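Local coordinates for alanine dehydrogenase/pyridine nucleotide transhydrogenase (Mycobacterium smegmatis str. MC2 155, PDB 3P2Y), which probably takes part, as subunit alpha 1 of a transhydrogenase, in the transfer of reducing equivalents between NADH and NADP that is coupled to proton pumping, at residues R29-G34 and S96-Q101; R36-V41 and S59-G64; A195-L200 and R224-Q229. All blocks are in the same frame, centred on the assembly; numbering follows the deposited sequence. Where two conformers were deposited one is given.

Contact 1: residues R29-G34 and S96-Q101; sequences RESAEG and SDEISQ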
# COMPACT_ATOMS: atom_id res chain seq x y z
N ARG A 29 -13.36 -24.34 3.60
CA ARG A 29 -12.67 -23.39 2.72
C ARG A 29 -13.71 -22.45 2.13
O ARG A 29 -14.79 -22.87 1.71
CB ARG A 29 -11.96 -24.15 1.60
CG ARG A 29 -11.23 -23.22 0.67
CD ARG A 29 -10.57 -24.02 -0.46
NE ARG A 29 -10.18 -23.12 -1.55
CZ ARG A 29 -10.98 -22.75 -2.58
NH1 ARG A 29 -10.52 -21.93 -3.52
NH2 ARG A 29 -12.24 -23.19 -2.68
N GLU A 30 -13.41 -21.14 2.15
CA GLU A 30 -14.29 -20.16 1.52
C GLU A 30 -14.22 -20.27 -0.00
O GLU A 30 -13.13 -20.22 -0.55
CB GLU A 30 -13.89 -18.75 1.97
CG GLU A 30 -14.20 -18.56 3.46
CD GLU A 30 -15.70 -18.64 3.76
OE1 GLU A 30 -16.48 -17.98 3.04
OE2 GLU A 30 -16.08 -19.36 4.69
N SER A 31 -15.38 -20.40 -0.65
CA SER A 31 -15.46 -20.63 -2.10
C SER A 31 -15.62 -19.36 -2.93
O SER A 31 -15.43 -19.40 -4.15
CB SER A 31 -16.63 -21.59 -2.41
OG SER A 31 -17.86 -21.08 -1.91
N ALA A 32 -15.98 -18.24 -2.29
CA ALA A 32 -16.22 -16.98 -3.02
C ALA A 32 -14.98 -16.45 -3.73
O ALA A 32 -13.86 -16.52 -3.19
CB ALA A 32 -16.82 -15.92 -2.09
N GLU A 33 -15.17 -15.94 -4.95
CA GLU A 33 -14.04 -15.41 -5.71
C GLU A 33 -13.35 -14.29 -4.91
O GLU A 33 -14.03 -13.37 -4.40
CB GLU A 33 -14.47 -14.86 -7.09
N GLY A 34 -12.02 -14.39 -4.79
CA GLY A 34 -11.20 -13.35 -4.17
C GLY A 34 -11.11 -13.50 -2.67
O GLY A 34 -10.33 -12.78 -2.01
N SER A 96 -26.14 -22.50 -2.35
CA SER A 96 -27.17 -23.54 -2.36
C SER A 96 -26.56 -24.93 -2.19
O SER A 96 -27.06 -25.76 -1.40
CB SER A 96 -27.98 -23.46 -3.68
OG SER A 96 -29.00 -24.41 -3.68
N ASP A 97 -25.49 -25.20 -2.93
CA ASP A 97 -24.81 -26.50 -2.89
C ASP A 97 -24.18 -26.75 -1.52
O ASP A 97 -24.15 -27.88 -1.03
CB ASP A 97 -23.77 -26.62 -4.02
CG ASP A 97 -24.40 -26.76 -5.43
OD1 ASP A 97 -25.61 -27.05 -5.54
OD2 ASP A 97 -23.66 -26.56 -6.42
N GLU A 98 -23.65 -25.69 -0.89
CA GLU A 98 -23.13 -25.82 0.45
C GLU A 98 -24.25 -26.12 1.45
O GLU A 98 -24.09 -26.98 2.32
CB GLU A 98 -22.37 -24.54 0.86
CG GLU A 98 -21.11 -24.40 0.01
CD GLU A 98 -20.33 -23.10 0.19
OE1 GLU A 98 -20.92 -22.06 0.56
OE2 GLU A 98 -19.11 -23.14 -0.08
N ILE A 99 -25.37 -25.42 1.33
CA ILE A 99 -26.49 -25.68 2.26
C ILE A 99 -26.98 -27.13 2.17
O ILE A 99 -27.33 -27.74 3.20
CB ILE A 99 -27.67 -24.73 2.02
CG1 ILE A 99 -27.23 -23.29 2.32
CG2 ILE A 99 -28.87 -25.11 2.93
CD1 ILE A 99 -28.26 -22.20 1.85
N SER A 100 -26.97 -27.66 0.95
CA SER A 100 -27.38 -29.04 0.69
C SER A 100 -26.54 -30.08 1.44
O SER A 100 -26.96 -31.25 1.59
CB SER A 100 -27.35 -29.34 -0.82
OG SER A 100 -26.06 -29.67 -1.29
N GLN A 101 -25.35 -29.67 1.91
CA GLN A 101 -24.44 -30.58 2.63
C GLN A 101 -24.53 -30.48 4.15
O GLN A 101 -23.89 -31.27 4.87
CB GLN A 101 -22.99 -30.36 2.21
CG GLN A 101 -22.74 -30.56 0.73
CD GLN A 101 -21.34 -30.19 0.33
OE1 GLN A 101 -20.38 -30.90 0.66
NE2 GLN A 101 -21.20 -29.10 -0.40
O HOH W 1 -17.41 -21.61 1.56
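S31 and E98 meet across the Rossmann-like N-terminal domain, where the loop after strand 24-27 meets the short helix 96-99 that follows the neighbouring parallel strand 87-89. These two strands mark the point at which the strand order 3-2-1-4-5-6 changes direction. The contact is small and polar, and it is carried by the ends of two side chains. E98 leaves its helix with CG beside its backbone N (chi1 -67°) and then runs out extended (chi2 173°), which carries the carboxylate about halfway across the 9.6 Å between the CA atoms of S31 and E98. Its two oxygens have different tasks. OE1 accepts a hydrogen bond from the backbone N of T95, just ahead of the helix, much as the glutamate of a capping box does, and this bond would fix the carboxylate. OE2 faces the loop and lies 3.0 Å from S31 OG; a hydrogen bond there is possible, though the hydroxyl proton has another acceptor within reach. S31 turns OG toward the helix with chi1 at 57°, which sets it between the backbone N and the carbonyl carbon. W83 packs against E98, while E30 takes no part and forms a salt bridge with K90. A water lies between the two segments: S31 N donates to it at 3.2 Å, and its oxygen lies 2.8 Å from E98 OE2 and 2.9 Å from R29 O.

Contact 2: residues R36-V41 and S59-G64; sequences RRVALV and SAAGAG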
# COMPACT_ATOMS: atom_id res chain seq x y z
N ARG A 36 -10.00 -14.67 0.87
CA ARG A 36 -8.82 -15.31 1.45
C ARG A 36 -8.97 -15.60 2.95
O ARG A 36 -8.09 -16.25 3.51
CB ARG A 36 -7.56 -14.43 1.26
CG ARG A 36 -7.20 -14.28 -0.23
CD ARG A 36 -6.04 -13.27 -0.41
NE ARG A 36 -4.82 -13.72 0.29
CZ ARG A 36 -3.79 -12.93 0.62
NH1 ARG A 36 -3.79 -11.64 0.32
NH2 ARG A 36 -2.75 -13.47 1.25
N ARG A 37 -10.03 -15.13 3.58
CA ARG A 37 -10.22 -15.37 5.00
C ARG A 37 -10.69 -16.82 5.21
O ARG A 37 -11.15 -17.50 4.26
CB ARG A 37 -11.25 -14.40 5.62
CG ARG A 37 -10.76 -12.92 5.62
CD ARG A 37 -11.89 -11.95 5.97
NE ARG A 37 -12.91 -11.95 4.93
CZ ARG A 37 -14.08 -11.33 5.02
NH1 ARG A 37 -14.39 -10.65 6.13
NH2 ARG A 37 -14.95 -11.40 4.01
N VAL A 38 -10.56 -17.24 6.46
CA VAL A 38 -11.01 -18.57 6.94
C VAL A 38 -11.63 -18.35 8.32
O VAL A 38 -11.16 -17.50 9.08
CB VAL A 38 -9.79 -19.57 7.00
CG1 VAL A 38 -8.68 -19.06 7.94
CG2 VAL A 38 -10.26 -20.99 7.42
N ALA A 39 -12.70 -19.07 8.67
CA ALA A 39 -13.48 -18.69 9.87
C ALA A 39 -12.74 -18.93 11.18
O ALA A 39 -12.95 -18.20 12.12
CB ALA A 39 -14.85 -19.38 9.90
N LEU A 40 -11.90 -19.97 11.24
CA LEU A 40 -11.03 -20.15 12.40
C LEU A 40 -9.58 -20.24 11.94
O LEU A 40 -9.30 -20.86 10.91
CB LEU A 40 -11.38 -21.44 13.17
CG LEU A 40 -12.80 -21.58 13.75
CD1 LEU A 40 -12.88 -22.91 14.50
CD2 LEU A 40 -13.14 -20.37 14.69
N VAL A 41 -8.68 -19.60 12.71
CA VAL A 41 -7.25 -19.70 12.46
C VAL A 41 -6.67 -20.73 13.42
O VAL A 41 -7.28 -21.01 14.47
CB VAL A 41 -6.52 -18.32 12.69
CG1 VAL A 41 -7.02 -17.29 11.65
CG2 VAL A 41 -6.72 -17.81 14.12
N SER A 59 -9.44 -29.36 3.84
CA SER A 59 -8.10 -29.14 3.27
C SER A 59 -8.01 -27.80 2.53
O SER A 59 -8.92 -27.41 1.78
CB SER A 59 -7.70 -30.31 2.35
OG SER A 59 -6.34 -30.13 1.92
N ALA A 60 -6.88 -27.12 2.74
CA ALA A 60 -6.58 -25.79 2.15
C ALA A 60 -7.54 -24.67 2.58
O ALA A 60 -7.56 -23.58 1.96
CB ALA A 60 -6.45 -25.86 0.60
N ALA A 61 -8.32 -24.88 3.63
CA ALA A 61 -9.21 -23.78 4.10
C ALA A 61 -8.39 -22.54 4.47
O ALA A 61 -8.85 -21.41 4.27
CB ALA A 61 -10.06 -24.20 5.30
N GLY A 62 -7.20 -22.77 5.01
CA GLY A 62 -6.32 -21.66 5.45
C GLY A 62 -5.35 -21.16 4.41
O GLY A 62 -4.53 -20.27 4.69
N ALA A 63 -5.45 -21.68 3.18
CA ALA A 63 -4.42 -21.39 2.17
C ALA A 63 -4.39 -19.93 1.73
O ALA A 63 -3.30 -19.38 1.42
CB ALA A 63 -4.62 -22.32 0.95
N GLY A 64 -5.57 -19.30 1.69
CA GLY A 64 -5.67 -17.87 1.39
C GLY A 64 -4.92 -17.01 2.40
O GLY A 64 -4.32 -15.97 2.03
O HOH W 2 -7.52 -18.81 4.07
O HOH W 3 -11.04 -20.10 3.42
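The guanidinium group of R36 is met at its edge by the carbonyl oxygen of G64, and segment 59-64 supplies no partner over either of its faces. The grip is side-on: NE donates to G64 O at 2.9 Å and NH2 donates to the same G64 O at 3.1 Å. Neither bond is straight, with N-H...O angles of 144° and 135°, as expected when one acceptor is shared by two diverging N-H groups. The oxygen sits slightly off the guanidinium plane. NH2 approaches nearly along the C=O axis, whereas NE comes in more obliquely, tilted from the carbonyl plane. A bend at chi3 (61°) turns the end of the otherwise extended chain so that this edge reaches G64. R36 also packs on P336 and on T169 of the second subunit.

Further along, V38 directs its side chain to the turn A60-A63, a type I beta turn closed by A63 N to A60 O. Its CG2 touches A61 CB at 3.9 Å, and its CB lies 3.4 Å from A61 O; V27 of strand 24-27 also packs on V38. The loops thus joined follow the adjacent strands 24-27 and 54-57, the two strands of a beta-alpha-beta crossover through helix 42-50. Lacking a side chain, G64 lets the backbones close to 4.1 Å between its CA and that of R36.

Two waters lie between the segments, one 2.7 Å from R36 O and the other 2.7 Å from R37 O. A61 O can accept from both, although each has more acceptors in reach than protons. No backbone N-H to carbonyl bond joins the segments; the donors come from a cationic side chain and from water.

Contact 3: residues A195-L200 and R224-Q229; sequences AGLQAL and RSVGAQ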
# COMPACT_ATOMS: atom_id res chain seq x y z
N ALA A 195 -14.68 1.64 10.45
CA ALA A 195 -13.69 1.69 9.35
C ALA A 195 -13.13 3.12 9.25
O ALA A 195 -11.90 3.32 9.09
CB ALA A 195 -14.32 1.27 8.02
N GLY A 196 -14.02 4.10 9.29
CA GLY A 196 -13.61 5.50 9.09
C GLY A 196 -12.67 5.96 10.21
O GLY A 196 -11.73 6.72 9.98
N LEU A 197 -12.93 5.51 11.43
CA LEU A 197 -12.08 5.91 12.54
C LEU A 197 -10.68 5.30 12.39
O LEU A 197 -9.68 5.96 12.67
CB LEU A 197 -12.69 5.47 13.87
CG LEU A 197 -12.13 6.17 15.11
CD1 LEU A 197 -12.38 7.72 15.04
CD2 LEU A 197 -12.77 5.57 16.37
N GLN A 198 -10.62 4.02 12.01
CA GLN A 198 -9.34 3.39 11.78
C GLN A 198 -8.63 4.06 10.60
O GLN A 198 -7.42 4.25 10.65
CB GLN A 198 -9.49 1.88 11.53
CG GLN A 198 -8.10 1.15 11.51
CD GLN A 198 -7.36 1.32 12.84
OE1 GLN A 198 -6.36 2.04 12.91
NE2 GLN A 198 -7.88 0.70 13.89
N ALA A 199 -9.37 4.42 9.56
CA ALA A 199 -8.75 5.18 8.43
C ALA A 199 -8.13 6.52 8.92
O ALA A 199 -7.00 6.86 8.57
CB ALA A 199 -9.78 5.46 7.30
N LEU A 200 -8.86 7.25 9.75
CA LEU A 200 -8.27 8.49 10.31
C LEU A 200 -6.99 8.22 11.10
O LEU A 200 -6.00 8.97 10.95
CB LEU A 200 -9.28 9.22 11.21
CG LEU A 200 -10.44 9.87 10.44
CD1 LEU A 200 -11.52 10.25 11.48
CD2 LEU A 200 -10.00 11.11 9.62
N ARG A 224 -12.01 13.67 16.96
CA ARG A 224 -10.98 14.40 17.66
C ARG A 224 -9.99 13.50 18.44
O ARG A 224 -8.80 13.83 18.54
CB ARG A 224 -11.62 15.46 18.56
CG ARG A 224 -12.25 16.60 17.75
CD ARG A 224 -13.14 17.49 18.64
NE ARG A 224 -13.68 18.61 17.87
CZ ARG A 224 -14.93 19.05 17.92
NH1 ARG A 224 -15.83 18.45 18.69
NH2 ARG A 224 -15.30 20.06 17.13
N SER A 225 -10.49 12.37 18.95
CA SER A 225 -9.69 11.47 19.81
C SER A 225 -8.56 10.81 19.00
O SER A 225 -7.58 10.38 19.60
CB SER A 225 -10.56 10.38 20.46
OG SER A 225 -10.90 9.37 19.49
N VAL A 226 -8.70 10.74 17.67
CA VAL A 226 -7.63 10.22 16.80
C VAL A 226 -6.82 11.32 16.11
O VAL A 226 -6.02 11.06 15.19
CB VAL A 226 -8.15 9.12 15.79
CG1 VAL A 226 -8.69 7.94 16.56
CG2 VAL A 226 -9.22 9.69 14.80
N GLY A 227 -7.01 12.55 16.57
CA GLY A 227 -6.18 13.68 16.14
C GLY A 227 -6.58 14.28 14.81
O GLY A 227 -5.76 14.95 14.17
N ALA A 228 -7.84 14.06 14.42
CA ALA A 228 -8.40 14.65 13.21
C ALA A 228 -9.24 15.87 13.53
O ALA A 228 -9.80 15.97 14.63
CB ALA A 228 -9.27 13.59 12.47
N GLN A 229 -9.31 16.78 12.57
CA GLN A 229 -10.24 17.91 12.61
C GLN A 229 -11.65 17.41 12.32
O GLN A 229 -11.85 16.55 11.48
CB GLN A 229 -9.88 18.95 11.55
CG GLN A 229 -8.54 19.66 11.76
CD GLN A 229 -8.43 20.92 10.92
OE1 GLN A 229 -9.22 21.85 11.08
NE2 GLN A 229 -7.45 20.96 10.02
O HOH W 4 -6.55 11.26 12.44
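V226 is the bump of this contact, and it enters the hollow between L197 and L200, which stand one turn apart on helix 194-206. Its CG2 goes deepest, 3.6 Å from L200 CB and 3.7 Å from L197 CD1, while CG1 lies alongside L197 with CD1 at 4.0 Å. With chi1 at -62°, V226 splays its methyls so that CG2 faces both leucines. L197 closes one flank: its CG lies anti to the backbone N (chi1 -162°), and the chain then swings CD1 over the valine, although its first bond is directed to one side of the partner segment. L200 sets out toward the other segment and meets V226 at about a right angle. The end of L200 rests on A228, with CD2 3.8 Å from A228 CB. V189 and T210, on strands 186-190 and 209-213, also touch L200.

Helix 220-225 ends in a Schellman motif with G227, at positive phi, as the C-prime residue: A228 N bonds to V223 O and G227 N to R224 O, and the chain runs on through A228 into strand 229-230. Helix 194-206 thus packs on the exit of helix 220-225, the two helices following adjacent strands 186-190 and 209-213 of the Rossmann fold. G196, on the same helix as the leucines, fits the third glycine of a GxGxxG pattern, consistent with dinucleotide binding.

No direct hydrogen bond crosses here. A single water donates to L200 O and V226 O, 2.8 Å from each, and so ties the two backbones at the margin of a contact whose side chains adhere through apolar packing.

Contacts 1 and 2 belong to the N-terminal domain and share the loop between strand 24-27 and helix 42-50: residues 29-34 face helix 96-99, and residues 36-41 face the loop after strand 54-57. Their centres are 13 Å apart and they touch, with E30 CG 3.3 Å from R37 O and R29 N 3.7 Å from A61 CB. One loop is thus held to the connections of the strands flanking strand 24-27. Contact 3 lies in the C-terminal domain, across the chain's centre, its nearest atoms about 12 Å from contact 2 and about 18 Å from contact 1. All three contacts lie away from the calcium sites, and the entry holds no bound nucleotide.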